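Membrane-anchored mycosin mycp1 (Mycobacterium thermoresistibile, PDB 4HVL) probably acts as a subtilisin-like serine endopeptidase, a membrane-anchored mycosin that is an essential component of the ESX-1 type VII secretion system. Local coordinates at residues A[281-286]-A[312-317]; A[211-216]-A[246-251]; A[273-278]-A[352-357]. All coordinates share one frame; numbering follows the deposited sequence.

Interaction 1 (A[281-286]-A[312-317]); sequences APAENI and SFAAAY. With ZN (zinc ion), chain G; ACT (acetate ion), chain M; ACT (acetate ion), chain L.
Ala-281, Pro-282 and Ile-286 pack against Phe-313, Ala-314 and Tyr-317, joining the end of an outer strand of the parallel sheet to the helix 311-328 that, in this subtilisin fold, carries the predicted charge-relay residue Ser-312 in its first turn.

The apolar contacts are the most numerous. Ala-281 points its CB at the helix, where it lies 4.1 Å from Ala-314 CB. The Pro-282 side chain crosses that of Tyr-317 at about a right angle, Pro-282 CB lying 3.9 Å from Tyr-317 CE2. Ile-286 serves both aromatic rings. With CG2 anti to the backbone N and CG1 beside it (chi1 -65°), its two branches diverge. CG2 sits over one face of the Phe-313 ring, 4.3 Å from the centroid and 26° off the normal, a CH-pi contact. Ile-286 CD1 runs the other way and meets Tyr-317 OH tip to tip at 3.9 Å. Beyond the two segments, Phe-313 also rests on Leu-104 and Val-108 of helix 102-110.

One backbone carbonyl, that of Pro-282, faces the helix. Pro-282 O lies 3.3 Å from Ala-314 N, but the angle is too poor for a hydrogen bond; instead it takes a CH···O contact from Ala-314 CA. Pro-282 O also lies near the plane of the Tyr-317 ring at its edge, 3.5 Å from CE2.

Metal binding belongs to the far side of the helix start, where CB of Ser-312 points away from 281-286. Ser-312 OG binds the zinc ion at 2.2 Å, together with His-101 NE2, a water and both oxygens of an acetate. One of these oxygens, OXT, also accepts a hydrogen bond from Ser-312 N, 3.1 Å long and 160° at the hydrogen.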
loop_
_atom_site.group_PDB
_atom_site.type_symbol
_atom_site.label_atom_id
_atom_site.label_comp_id
_atom_site.label_asym_id
_atom_site.label_seq_id
_atom_site.Cartn_x
_atom_site.Cartn_y
_atom_site.Cartn_z
ATOM N N ALA A 281 -6.354 -7.375 -5.262
ATOM C CA ALA A 281 -7.521 -6.534 -5.203
ATOM C C ALA A 281 -7.528 -5.536 -6.394
ATOM O O ALA A 281 -6.543 -5.441 -7.126
ATOM C CB ALA A 281 -7.552 -5.820 -3.858
ATOM N N PRO A 282 -8.659 -4.834 -6.628
ATOM C CA PRO A 282 -8.741 -3.963 -7.795
ATOM C C PRO A 282 -7.654 -2.885 -7.800
ATOM O O PRO A 282 -7.377 -2.272 -6.765
ATOM C CB PRO A 282 -10.110 -3.339 -7.647
ATOM C CG PRO A 282 -10.905 -4.424 -7.002
ATOM C CD PRO A 282 -9.956 -4.927 -5.954
ATOM N N ALA A 283 -7.058 -2.680 -8.966
ATOM C CA ALA A 283 -5.903 -1.793 -9.123
ATOM C C ALA A 283 -5.929 -0.970 -10.423
ATOM O O ALA A 283 -4.970 -0.251 -10.703
ATOM C CB ALA A 283 -4.639 -2.640 -9.071
ATOM N N GLU A 284 -7.011 -1.065 -11.200
ATOM C CA GLU A 284 -7.126 -0.382 -12.492
ATOM C C GLU A 284 -8.467 0.357 -12.572
ATOM O O GLU A 284 -9.452 -0.047 -11.947
ATOM C CB GLU A 284 -7.062 -1.393 -13.652
ATOM C CG GLU A 284 -5.817 -2.257 -13.714
ATOM C CD GLU A 284 -5.934 -3.368 -14.755
ATOM O OE1 GLU A 284 -6.654 -3.197 -15.772
ATOM O OE2 GLU A 284 -5.327 -4.431 -14.548
ATOM N N ASN A 285 -8.493 1.446 -13.347
ATOM C CA ASN A 285 -9.741 2.172 -13.643
ATOM C C ASN A 285 -10.477 2.506 -12.354
ATOM O O ASN A 285 -11.692 2.278 -12.206
ATOM C CB ASN A 285 -10.606 1.359 -14.620
ATOM C CG ASN A 285 -9.935 1.146 -15.969
ATOM O OD1 ASN A 285 -9.593 0.024 -16.341
ATOM N ND2 ASN A 285 -9.760 2.221 -16.717
ATOM N N ILE A 286 -9.706 3.062 -11.422
ATOM C CA ILE A 286 -10.156 3.326 -10.062
ATOM C C ILE A 286 -10.884 4.690 -9.981
ATOM O O ILE A 286 -10.544 5.654 -10.688
ATOM C CB ILE A 286 -8.956 3.254 -9.077
ATOM C CG1 ILE A 286 -8.364 1.839 -9.019
ATOM C CG2 ILE A 286 -9.319 3.727 -7.675
ATOM C CD1 ILE A 286 -9.350 0.749 -8.665
ATOM N N SER A 312 -0.860 0.279 -5.131
ATOM C CA SER A 312 -1.219 1.027 -3.917
ATOM C C SER A 312 -2.746 0.974 -3.671
ATOM O O SER A 312 -3.177 0.853 -2.530
ATOM C CB SER A 312 -0.698 2.480 -3.947
ATOM O OG SER A 312 -0.987 3.160 -5.167
ATOM N N PHE A 313 -3.550 1.011 -4.739
ATOM C CA PHE A 313 -5.006 0.908 -4.603
ATOM C C PHE A 313 -5.459 -0.492 -4.197
ATOM O O PHE A 313 -6.347 -0.627 -3.361
ATOM C CB PHE A 313 -5.731 1.429 -5.858
ATOM C CG PHE A 313 -5.555 2.906 -6.056
ATOM C CD1 PHE A 313 -6.286 3.808 -5.281
ATOM C CD2 PHE A 313 -4.621 3.405 -6.961
ATOM C CE1 PHE A 313 -6.108 5.170 -5.411
ATOM C CE2 PHE A 313 -4.434 4.778 -7.091
ATOM C CZ PHE A 313 -5.175 5.660 -6.310
ATOM N N ALA A 314 -4.848 -1.526 -4.767
ATOM C CA ALA A 314 -5.066 -2.888 -4.306
ATOM C C ALA A 314 -4.804 -3.005 -2.797
ATOM O O ALA A 314 -5.634 -3.539 -2.035
ATOM C CB ALA A 314 -4.187 -3.857 -5.075
ATOM N N ALA A 315 -3.668 -2.475 -2.358
ATOM C CA ALA A 315 -3.340 -2.496 -0.938
ATOM C C ALA A 315 -4.355 -1.737 -0.111
ATOM O O ALA A 315 -4.694 -2.175 0.978
ATOM C CB ALA A 315 -1.937 -1.964 -0.685
ATOM N N ALA A 316 -4.842 -0.615 -0.644
ATOM C CA ALA A 316 -5.852 0.200 0.042
ATOM C C ALA A 316 -7.136 -0.582 0.268
ATOM O O ALA A 316 -7.691 -0.528 1.364
ATOM C CB ALA A 316 -6.126 1.514 -0.702
ATOM N N TYR A 317 -7.624 -1.317 -0.738
ATOM C CA TYR A 317 -8.834 -2.151 -0.508
ATOM C C TYR A 317 -8.622 -3.181 0.616
ATOM O O TYR A 317 -9.504 -3.363 1.448
ATOM C CB TYR A 317 -9.330 -2.870 -1.774
ATOM C CG TYR A 317 -9.947 -1.943 -2.761
ATOM C CD1 TYR A 317 -11.208 -1.440 -2.565
ATOM C CD2 TYR A 317 -9.258 -1.553 -3.895
ATOM C CE1 TYR A 317 -11.762 -0.561 -3.460
ATOM C CE2 TYR A 317 -9.812 -0.692 -4.807
ATOM C CZ TYR A 317 -11.061 -0.201 -4.576
ATOM O OH TYR A 317 -11.592 0.671 -5.475
HETATM ZN ZN ZN G . 0.193 4.193 -6.730
HETATM C C ACT M . 1.733 2.426 -6.202
HETATM O O ACT M . 1.939 3.547 -5.657
HETATM O OXT ACT M . 0.727 2.216 -6.919
HETATM C CH3 ACT M . 2.755 1.342 -5.916
HETATM C C ACT L . -12.409 5.053 -15.694
HETATM O O ACT L . -13.360 5.244 -14.876
HETATM O OXT ACT L . -11.200 4.903 -15.343
HETATM C CH3 ACT L . -12.761 4.996 -17.154
HETATM O O HOH W 1 1.474 4.856 -8.311
#

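Interaction 2 (A[211-216]-A[246-251]); sequences VIAAAG and VSPAWY
Val-246 and Ala-215 make the closest contact here, a valine side chain resting on a backbone carbonyl. Starting at CB, Val-246 is 4.0 Å from Ala-215 O. One step out, Val-246 CG1 stands anti to the backbone N (chi1 -175°), and this turns it onto Ala-215 O at 3.3 Å. The other methyl, Val-246 CG2, is 4.0 Å from Ala-215 O, so the carbonyl oxygen meets all three side-chain carbons.

Strand 210-214 lies inside the parallel sheet of the subtilisin fold, between strands 176-179 and 256-261, whereas Val-246 lies near the end of strand 244-247, which pairs antiparallel with 183-186. After it the chain passes through a cis peptide bond between Ser-247 and Pro-248 and then a 3-10 turn. Pro-248 CG lies 4.3 Å from Ala-213 CB, and the proline also packs on Val-196 of helix 194-206. Ala-249 points its CB at the strand and reaches Ala-214 O at 3.8 Å. A water donates to Ala-214 O at 2.8 Å and accepts a weak bond of 3.1 Å from Ala-249 N, bridging the two backbones.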
loop_
_atom_site.group_PDB
_atom_site.type_symbol
_atom_site.label_atom_id
_atom_site.label_comp_id
_atom_site.label_asym_id
_atom_site.label_seq_id
_atom_site.Cartn_x
_atom_site.Cartn_y
_atom_site.Cartn_z
ATOM N N VAL A 211 -0.060 -5.116 9.069
ATOM C CA VAL A 211 0.655 -4.351 8.047
ATOM C C VAL A 211 0.350 -4.880 6.660
ATOM O O VAL A 211 0.551 -6.034 6.400
ATOM C CB VAL A 211 2.188 -4.355 8.266
ATOM C CG1 VAL A 211 2.854 -3.460 7.237
ATOM C CG2 VAL A 211 2.521 -3.847 9.665
ATOM N N ILE A 212 -0.107 -4.006 5.775
ATOM C CA ILE A 212 -0.444 -4.358 4.394
ATOM C C ILE A 212 0.518 -3.602 3.467
ATOM O O ILE A 212 0.751 -2.410 3.653
ATOM C CB ILE A 212 -1.882 -3.957 4.047
ATOM C CG1 ILE A 212 -2.903 -4.523 5.043
ATOM C CG2 ILE A 212 -2.224 -4.387 2.639
ATOM C CD1 ILE A 212 -2.948 -6.040 5.200
ATOM N N ALA A 213 1.084 -4.295 2.481
ATOM C CA ALA A 213 2.013 -3.666 1.546
ATOM C C ALA A 213 1.581 -3.843 0.086
ATOM O O ALA A 213 1.081 -4.901 -0.306
ATOM C CB ALA A 213 3.420 -4.227 1.723
ATOM N N ALA A 214 1.821 -2.813 -0.717
ATOM C CA ALA A 214 1.630 -2.884 -2.150
ATOM C C ALA A 214 2.637 -3.845 -2.778
ATOM O O ALA A 214 3.817 -3.847 -2.415
ATOM C CB ALA A 214 1.803 -1.496 -2.750
ATOM N N ALA A 215 2.194 -4.644 -3.732
ATOM C CA ALA A 215 3.131 -5.483 -4.483
ATOM C C ALA A 215 4.153 -4.664 -5.276
ATOM O O ALA A 215 5.260 -5.150 -5.505
ATOM C CB ALA A 215 2.387 -6.429 -5.419
ATOM N N GLY A 216 3.800 -3.430 -5.649
ATOM C CA GLY A 216 4.651 -2.572 -6.471
ATOM C C GLY A 216 4.242 -2.657 -7.938
ATOM O O GLY A 216 3.548 -3.588 -8.346
ATOM N N VAL A 246 11.377 -6.451 -3.972
ATOM C CA VAL A 246 10.446 -5.363 -3.648
ATOM C C VAL A 246 10.286 -5.319 -2.128
ATOM O O VAL A 246 9.942 -6.341 -1.494
ATOM C CB VAL A 246 9.063 -5.575 -4.312
ATOM C CG1 VAL A 246 8.159 -4.375 -4.062
ATOM C CG2 VAL A 246 9.219 -5.809 -5.818
ATOM N N SER A 247 10.550 -4.160 -1.537
ATOM C CA SER A 247 10.491 -4.004 -0.074
ATOM C C SER A 247 9.524 -2.880 0.299
ATOM O O SER A 247 9.540 -1.834 -0.328
ATOM C CB SER A 247 11.871 -3.669 0.504
ATOM O OG SER A 247 11.858 -3.647 1.933
ATOM N N PRO A 248 8.732 -3.071 1.364
ATOM C CA PRO A 248 8.760 -4.164 2.346
ATOM C C PRO A 248 7.904 -5.377 1.932
ATOM O O PRO A 248 7.672 -6.282 2.739
ATOM C CB PRO A 248 8.182 -3.503 3.587
ATOM C CG PRO A 248 7.157 -2.581 3.018
ATOM C CD PRO A 248 7.776 -2.024 1.763
ATOM N N ALA A 249 7.457 -5.395 0.676
ATOM C CA ALA A 249 6.631 -6.514 0.151
ATOM C C ALA A 249 7.175 -7.898 0.513
ATOM O O ALA A 249 6.392 -8.825 0.794
ATOM C CB ALA A 249 6.499 -6.401 -1.368
ATOM N N TRP A 250 8.506 -8.026 0.465
ATOM C CA TRP A 250 9.193 -9.286 0.644
ATOM C C TRP A 250 9.293 -9.793 2.056
ATOM O O TRP A 250 9.822 -10.874 2.254
ATOM C CB TRP A 250 10.583 -9.254 -0.015
ATOM C CG TRP A 250 11.713 -8.551 0.715
ATOM C CD1 TRP A 250 11.645 -7.390 1.431
ATOM C CD2 TRP A 250 13.082 -8.961 0.764
ATOM N NE1 TRP A 250 12.867 -7.061 1.922
ATOM C CE2 TRP A 250 13.775 -8.005 1.537
ATOM C CE3 TRP A 250 13.785 -10.061 0.252
ATOM C CZ2 TRP A 250 15.146 -8.101 1.810
ATOM C CZ3 TRP A 250 15.152 -10.167 0.513
ATOM C CH2 TRP A 250 15.825 -9.187 1.281
ATOM N N TYR A 251 8.801 -9.032 3.031
ATOM C CA TYR A 251 8.764 -9.475 4.422
ATOM C C TYR A 251 7.556 -10.369 4.722
ATOM O O TYR A 251 7.336 -10.727 5.862
ATOM C CB TYR A 251 8.808 -8.264 5.389
ATOM C CG TYR A 251 10.176 -7.613 5.424
ATOM C CD1 TYR A 251 11.247 -8.254 6.032
ATOM C CD2 TYR A 251 10.416 -6.392 4.810
ATOM C CE1 TYR A 251 12.508 -7.687 6.047
ATOM C CE2 TYR A 251 11.674 -5.823 4.816
ATOM C CZ TYR A 251 12.716 -6.476 5.442
ATOM O OH TYR A 251 13.984 -5.928 5.465
HETATM O O HOH W 2 5.967 -3.077 -0.776
#

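Interaction 3 (A[273-278]-A[352-357]); sequences SGPWVG and VDNYVG
The carbonyl oxygen of Asn-354 is met by Ser-273, Gly-274 and Val-277. Asn-354 O accepts the hydrogen bond from Gly-274 N, 3.1 Å long and 148° at the hydrogen, and also takes a CH···O contact from Ser-273 CA. Val-277 CG2 presses on Asn-354 O at 3.4 Å, while Val-277 CG1 lies 3.5 Å from Tyr-355 O. The Asn-354 side chain, with CG anti to its carbonyl carbon (chi1 -78°), is laid against the peptide between Gly-274 and Pro-275, ND2 being 3.3 Å from Gly-274 C. ND2 also donates to Arg-237 O. Farther along, Gly-357 CA comes within 3.3 Å of Val-277 O.

The other edge is looser. A water bridges Ser-273 OG and Asn-354 ND2, donating to the first and accepting from the second. Beside it the partly exposed Tyr-355 ring touches Ser-273 CB obliquely, through CD1 and CE1.

Asp-353 hardly touches 273-278 but shapes its partner loop: its OD1 accepts from Val-356 N nearly straight (172°) and from Tyr-355 N above the carboxylate plane. The pairing is thus one of two turns, an Asx turn at Asp-353 facing the type I beta turn Gly-274 to Val-277.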
loop_
_atom_site.group_PDB
_atom_site.type_symbol
_atom_site.label_atom_id
_atom_site.label_comp_id
_atom_site.label_asym_id
_atom_site.label_seq_id
_atom_site.Cartn_x
_atom_site.Cartn_y
_atom_site.Cartn_z
ATOM N N SER A 273 5.269 -9.280 -9.585
ATOM C CA SER A 273 5.089 -10.620 -9.064
ATOM C C SER A 273 6.258 -10.987 -8.183
ATOM O O SER A 273 7.391 -10.510 -8.386
ATOM C CB SER A 273 5.005 -11.653 -10.218
ATOM O OG SER A 273 6.281 -11.859 -10.817
ATOM N N GLY A 274 6.000 -11.885 -7.240
ATOM C CA GLY A 274 7.071 -12.532 -6.515
ATOM C C GLY A 274 6.617 -13.601 -5.536
ATOM O O GLY A 274 5.405 -13.757 -5.292
ATOM N N PRO A 275 7.590 -14.306 -4.929
ATOM C CA PRO A 275 7.250 -15.363 -3.979
ATOM C C PRO A 275 6.507 -14.878 -2.726
ATOM O O PRO A 275 5.975 -15.700 -1.988
ATOM C CB PRO A 275 8.613 -15.974 -3.616
ATOM C CG PRO A 275 9.610 -14.907 -3.870
ATOM C CD PRO A 275 9.045 -14.054 -4.991
ATOM N N TRP A 276 6.436 -13.555 -2.538
ATOM C CA TRP A 276 5.909 -12.930 -1.315
ATOM C C TRP A 276 4.490 -12.381 -1.463
ATOM O O TRP A 276 3.884 -11.976 -0.488
ATOM C CB TRP A 276 6.852 -11.790 -0.867
ATOM C CG TRP A 276 7.273 -10.937 -2.049
ATOM C CD1 TRP A 276 6.484 -10.082 -2.755
ATOM C CD2 TRP A 276 8.549 -10.936 -2.704
ATOM N NE1 TRP A 276 7.176 -9.530 -3.779
ATOM C CE2 TRP A 276 8.458 -10.020 -3.772
ATOM C CE3 TRP A 276 9.756 -11.584 -2.464
ATOM C CZ2 TRP A 276 9.526 -9.743 -4.621
ATOM C CZ3 TRP A 276 10.839 -11.306 -3.295
ATOM C CH2 TRP A 276 10.712 -10.380 -4.371
ATOM N N VAL A 277 3.948 -12.367 -2.675
ATOM C CA VAL A 277 2.594 -11.833 -2.890
ATOM C C VAL A 277 1.580 -12.798 -2.235
ATOM O O VAL A 277 1.671 -14.006 -2.437
ATOM C CB VAL A 277 2.299 -11.657 -4.401
ATOM C CG1 VAL A 277 0.876 -11.149 -4.633
ATOM C CG2 VAL A 277 3.310 -10.729 -5.035
ATOM N N GLY A 278 0.648 -12.259 -1.445
ATOM C CA GLY A 278 -0.320 -13.049 -0.661
ATOM C C GLY A 278 -1.775 -12.949 -1.111
ATOM O O GLY A 278 -2.581 -13.837 -0.846
ATOM N N VAL A 352 -2.205 -21.092 -5.517
ATOM C CA VAL A 352 -1.492 -19.876 -5.124
ATOM C C VAL A 352 -0.557 -19.561 -6.282
ATOM O O VAL A 352 -0.022 -20.473 -6.920
ATOM C CB VAL A 352 -0.684 -20.078 -3.815
ATOM C CG1 VAL A 352 0.310 -18.949 -3.579
ATOM C CG2 VAL A 352 -1.615 -20.222 -2.614
ATOM N N ASP A 353 -0.374 -18.278 -6.582
ATOM C CA ASP A 353 0.641 -17.902 -7.544
ATOM C C ASP A 353 1.309 -16.580 -7.171
ATOM O O ASP A 353 0.923 -15.917 -6.205
ATOM C CB ASP A 353 0.081 -17.933 -8.972
ATOM C CG ASP A 353 -0.914 -16.834 -9.251
ATOM O OD1 ASP A 353 -0.731 -15.694 -8.765
ATOM O OD2 ASP A 353 -1.871 -17.101 -10.006
ATOM N N ASN A 354 2.329 -16.227 -7.935
ATOM C CA ASN A 354 3.153 -15.062 -7.635
ATOM C C ASN A 354 2.543 -13.723 -8.068
ATOM O O ASN A 354 3.081 -12.672 -7.755
ATOM C CB ASN A 354 4.557 -15.262 -8.231
ATOM C CG ASN A 354 5.419 -16.194 -7.390
ATOM O OD1 ASN A 354 4.913 -16.911 -6.528
ATOM N ND2 ASN A 354 6.745 -16.172 -7.625
ATOM N N TYR A 355 1.407 -13.769 -8.769
ATOM C CA TYR A 355 0.774 -12.556 -9.264
ATOM C C TYR A 355 -0.294 -12.079 -8.283
ATOM O O TYR A 355 -0.354 -10.884 -7.941
ATOM C CB TYR A 355 0.220 -12.795 -10.671
ATOM C CG TYR A 355 1.287 -13.361 -11.567
ATOM C CD1 TYR A 355 2.183 -12.535 -12.197
ATOM C CD2 TYR A 355 1.432 -14.742 -11.730
ATOM C CE1 TYR A 355 3.206 -13.043 -12.986
ATOM C CE2 TYR A 355 2.449 -15.272 -12.519
ATOM C CZ TYR A 355 3.336 -14.409 -13.144
ATOM O OH TYR A 355 4.348 -14.912 -13.939
ATOM N N VAL A 356 -1.098 -13.025 -7.798
ATOM C CA VAL A 356 -2.217 -12.733 -6.912
ATOM C C VAL A 356 -2.128 -13.438 -5.560
ATOM O O VAL A 356 -2.982 -13.231 -4.706
ATOM C CB VAL A 356 -3.581 -13.054 -7.580
ATOM C CG1 VAL A 356 -3.779 -12.171 -8.804
ATOM C CG2 VAL A 356 -3.720 -14.540 -7.932
ATOM N N GLY A 357 -1.088 -14.241 -5.345
ATOM C CA GLY A 357 -0.964 -14.992 -4.110
ATOM C C GLY A 357 -2.125 -15.952 -3.970
ATOM O O GLY A 357 -2.381 -16.742 -4.881
HETATM O O HOH W 3 7.457 -14.291 -9.930
#

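Overall arrangement
The three contacts lie around the parallel sheet of one subtilisin domain. Interactions 1 and 3 share strand 277-282, one at each end, with centres 16 Å apart. The centre of interaction 2 is 14 Å from that of interaction 1 and 11 Å from that of interaction 3. Helix 311-328 packs directly on strand 210-214, Ala-315 CB lying 3.9 Å from Ala-214 N, while Trp-276 of interaction 3 lies against Trp-250 and Ala-249, Trp-276 CB being 3.4 Å from Ala-249 O. Interactions 1 and 2 meet beside Ser-312, one member of the predicted charge relay: the side chain of Ala-214 is about 5 Å from that of Ser-312 and about 7 Å from the zinc ion bound by Ser-312 and His-101.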